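Local atomic coordinates of cytochrome c-550 (Paracoccus denitrificans, PDB entry 1COT), a protein that binds a covalently attached heme c and probably carries electrons between redox partners, as other c-type cytochromes do. Residues I21-G26 with N38-V43. Residues are numbered along the deposited sequence; the frame is centred on the assembly and turned at random.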
loop_
_atom_site.group_PDB
_atom_site.type_symbol
_atom_site.label_atom_id
_atom_site.label_comp_id
_atom_site.label_asym_id
_atom_site.label_seq_id
_atom_site.Cartn_x
_atom_site.Cartn_y
_atom_site.Cartn_z
ATOM N N ILE A 21 8.374 -7.155 -1.907
ATOM C CA ILE A 21 8.298 -7.224 -0.456
ATOM C C ILE A 21 9.745 -7.589 -0.109
ATOM O O ILE A 21 10.136 -8.740 -0.287
ATOM C CB ILE A 21 7.280 -8.229 0.105
ATOM C CG1 ILE A 21 5.875 -7.755 -0.287
ATOM C CG2 ILE A 21 7.393 -8.277 1.628
ATOM C CD1 ILE A 21 4.777 -8.637 0.305
ATOM N N GLN A 22 10.569 -6.637 0.326
ATOM C CA GLN A 22 11.964 -6.910 0.649
ATOM C C GLN A 22 12.319 -6.357 2.013
ATOM O O GLN A 22 12.061 -5.189 2.314
ATOM C CB GLN A 22 12.880 -6.288 -0.412
ATOM C CG GLN A 22 14.375 -6.628 -0.270
ATOM C CD GLN A 22 15.134 -5.799 -1.284
ATOM O OE1 GLN A 22 15.446 -4.628 -1.033
ATOM N NE2 GLN A 22 15.400 -6.389 -2.448
ATOM N N ALA A 23 12.893 -7.240 2.825
ATOM C CA ALA A 23 13.291 -6.915 4.172
ATOM C C ALA A 23 14.392 -5.884 4.140
ATOM O O ALA A 23 15.113 -5.743 3.152
ATOM C CB ALA A 23 13.677 -8.171 4.933
ATOM N N PRO A 24 14.485 -5.163 5.245
ATOM C CA PRO A 24 15.470 -4.118 5.382
ATOM C C PRO A 24 16.888 -4.586 5.136
ATOM O O PRO A 24 17.730 -3.819 4.666
ATOM C CB PRO A 24 15.227 -3.415 6.719
ATOM C CG PRO A 24 13.879 -3.926 7.208
ATOM C CD PRO A 24 13.547 -5.177 6.398
ATOM N N ASP A 25 17.136 -5.862 5.425
ATOM C CA ASP A 25 18.436 -6.461 5.225
ATOM C C ASP A 25 18.655 -6.772 3.751
ATOM O O ASP A 25 19.706 -7.297 3.376
ATOM C CB ASP A 25 18.605 -7.750 6.065
ATOM C CG ASP A 25 17.911 -8.976 5.522
ATOM O OD1 ASP A 25 16.889 -8.677 4.762
ATOM O OD2 ASP A 25 18.248 -10.115 5.776
ATOM N N GLY A 26 17.663 -6.502 2.902
ATOM C CA GLY A 26 17.799 -6.797 1.485
ATOM C C GLY A 26 17.233 -8.168 1.120
ATOM O O GLY A 26 17.236 -8.540 -0.049
ATOM N N ASN A 38 8.286 -0.535 -2.020
ATOM C CA ASN A 38 8.452 -1.825 -1.372
ATOM C C ASN A 38 7.339 -1.895 -0.322
ATOM O O ASN A 38 7.126 -0.930 0.414
ATOM C CB ASN A 38 9.825 -1.796 -0.689
ATOM C CG ASN A 38 10.185 -3.051 0.060
ATOM O OD1 ASN A 38 9.413 -4.015 0.158
ATOM N ND2 ASN A 38 11.391 -3.029 0.605
ATOM N N LEU A 39 6.626 -3.020 -0.248
ATOM C CA LEU A 39 5.533 -3.208 0.699
ATOM C C LEU A 39 5.895 -3.885 2.001
ATOM O O LEU A 39 5.037 -4.045 2.866
ATOM C CB LEU A 39 4.229 -3.723 0.049
ATOM C CG LEU A 39 3.744 -2.803 -1.076
ATOM C CD1 LEU A 39 2.527 -3.417 -1.767
ATOM C CD2 LEU A 39 3.385 -1.432 -0.518
ATOM N N TYR A 40 7.158 -4.271 2.145
ATOM C CA TYR A 40 7.547 -4.900 3.389
ATOM C C TYR A 40 7.312 -3.831 4.450
ATOM O O TYR A 40 7.657 -2.665 4.254
ATOM C CB TYR A 40 9.061 -5.168 3.389
ATOM C CG TYR A 40 9.468 -5.595 4.776
ATOM C CD1 TYR A 40 9.841 -4.681 5.766
ATOM C CD2 TYR A 40 9.474 -6.950 5.106
ATOM C CE1 TYR A 40 10.189 -5.035 7.069
ATOM C CE2 TYR A 40 9.830 -7.331 6.394
ATOM C CZ TYR A 40 10.189 -6.396 7.364
ATOM O OH TYR A 40 10.539 -6.818 8.622
ATOM N N GLY A 41 6.718 -4.252 5.570
ATOM C CA GLY A 41 6.423 -3.385 6.694
ATOM C C GLY A 41 5.471 -2.243 6.385
ATOM O O GLY A 41 5.500 -1.215 7.068
ATOM N N VAL A 42 4.611 -2.390 5.373
ATOM C CA VAL A 42 3.691 -1.298 5.055
ATOM C C VAL A 42 2.664 -1.045 6.141
ATOM O O VAL A 42 2.268 0.093 6.389
ATOM C CB VAL A 42 3.029 -1.401 3.672
ATOM C CG1 VAL A 42 2.112 -2.626 3.606
ATOM C CG2 VAL A 42 2.274 -0.136 3.308
ATOM N N VAL A 43 2.226 -2.110 6.811
ATOM C CA VAL A 43 1.247 -1.894 7.863
ATOM C C VAL A 43 1.933 -1.213 9.028
ATOM O O VAL A 43 2.940 -1.706 9.542
ATOM C CB VAL A 43 0.584 -3.193 8.309
ATOM C CG1 VAL A 43 -0.533 -2.915 9.309
ATOM C CG2 VAL A 43 0.053 -3.957 7.100
#
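Asn38 pairs its side-chain amide with the backbone of Gln22, a worked example of a carboxamide standing in for a neighbouring strand. Its OD1 accepts from Gln22 N at 2.9 Å, while its ND2 gives a nearly straight bond to Gln22 O at 2.8 Å. That second bond lies in the Asn38 amide plane and falls on a lone pair of the backbone carbonyl. The two bonds fix the rotation of the amide and, with OD1 facing two N-H donors and ND2 a carbonyl, which end is oxygen. Having CG anti to the backbone N (chi1 179°) carries the group across to Gln22. OD1 also takes the N-H of Tyr40, two residues on, at 3.0 Å from Tyr40 N, which closes an Asx turn; the two donors approach from opposite faces of the amide plane. An alanine here would probably leave Gln22 N, Gln22 O and Tyr40 N without these partners and set the turn free to shift.

Beside these bonds the Tyr40 ring presents one face to Ala23 CA and Pro24 CD in CH-pi contacts, with Pro24 CD 3.8 Å from the ring centroid. Near the ring plane, at its edge, comes Ile21 CG2, which packs 3.9 Å from Tyr40 CB. Further out, Asn38 N and O bond to Glu50 and Arg45, and the outer amide of Gln22 turns to Asp28. Ile21 and Leu39 meet helix 108-117 through Phe114 and Leu115, and Leu39 also touches the heme and its axial ligand His19. The Asx turn sets the Asn38 amide, whose paired bonds to Gln22 join the strand just after the Cys-X-X-Cys-His motif to the loop that brings Leu39 to the heme pocket of a c-type cytochrome.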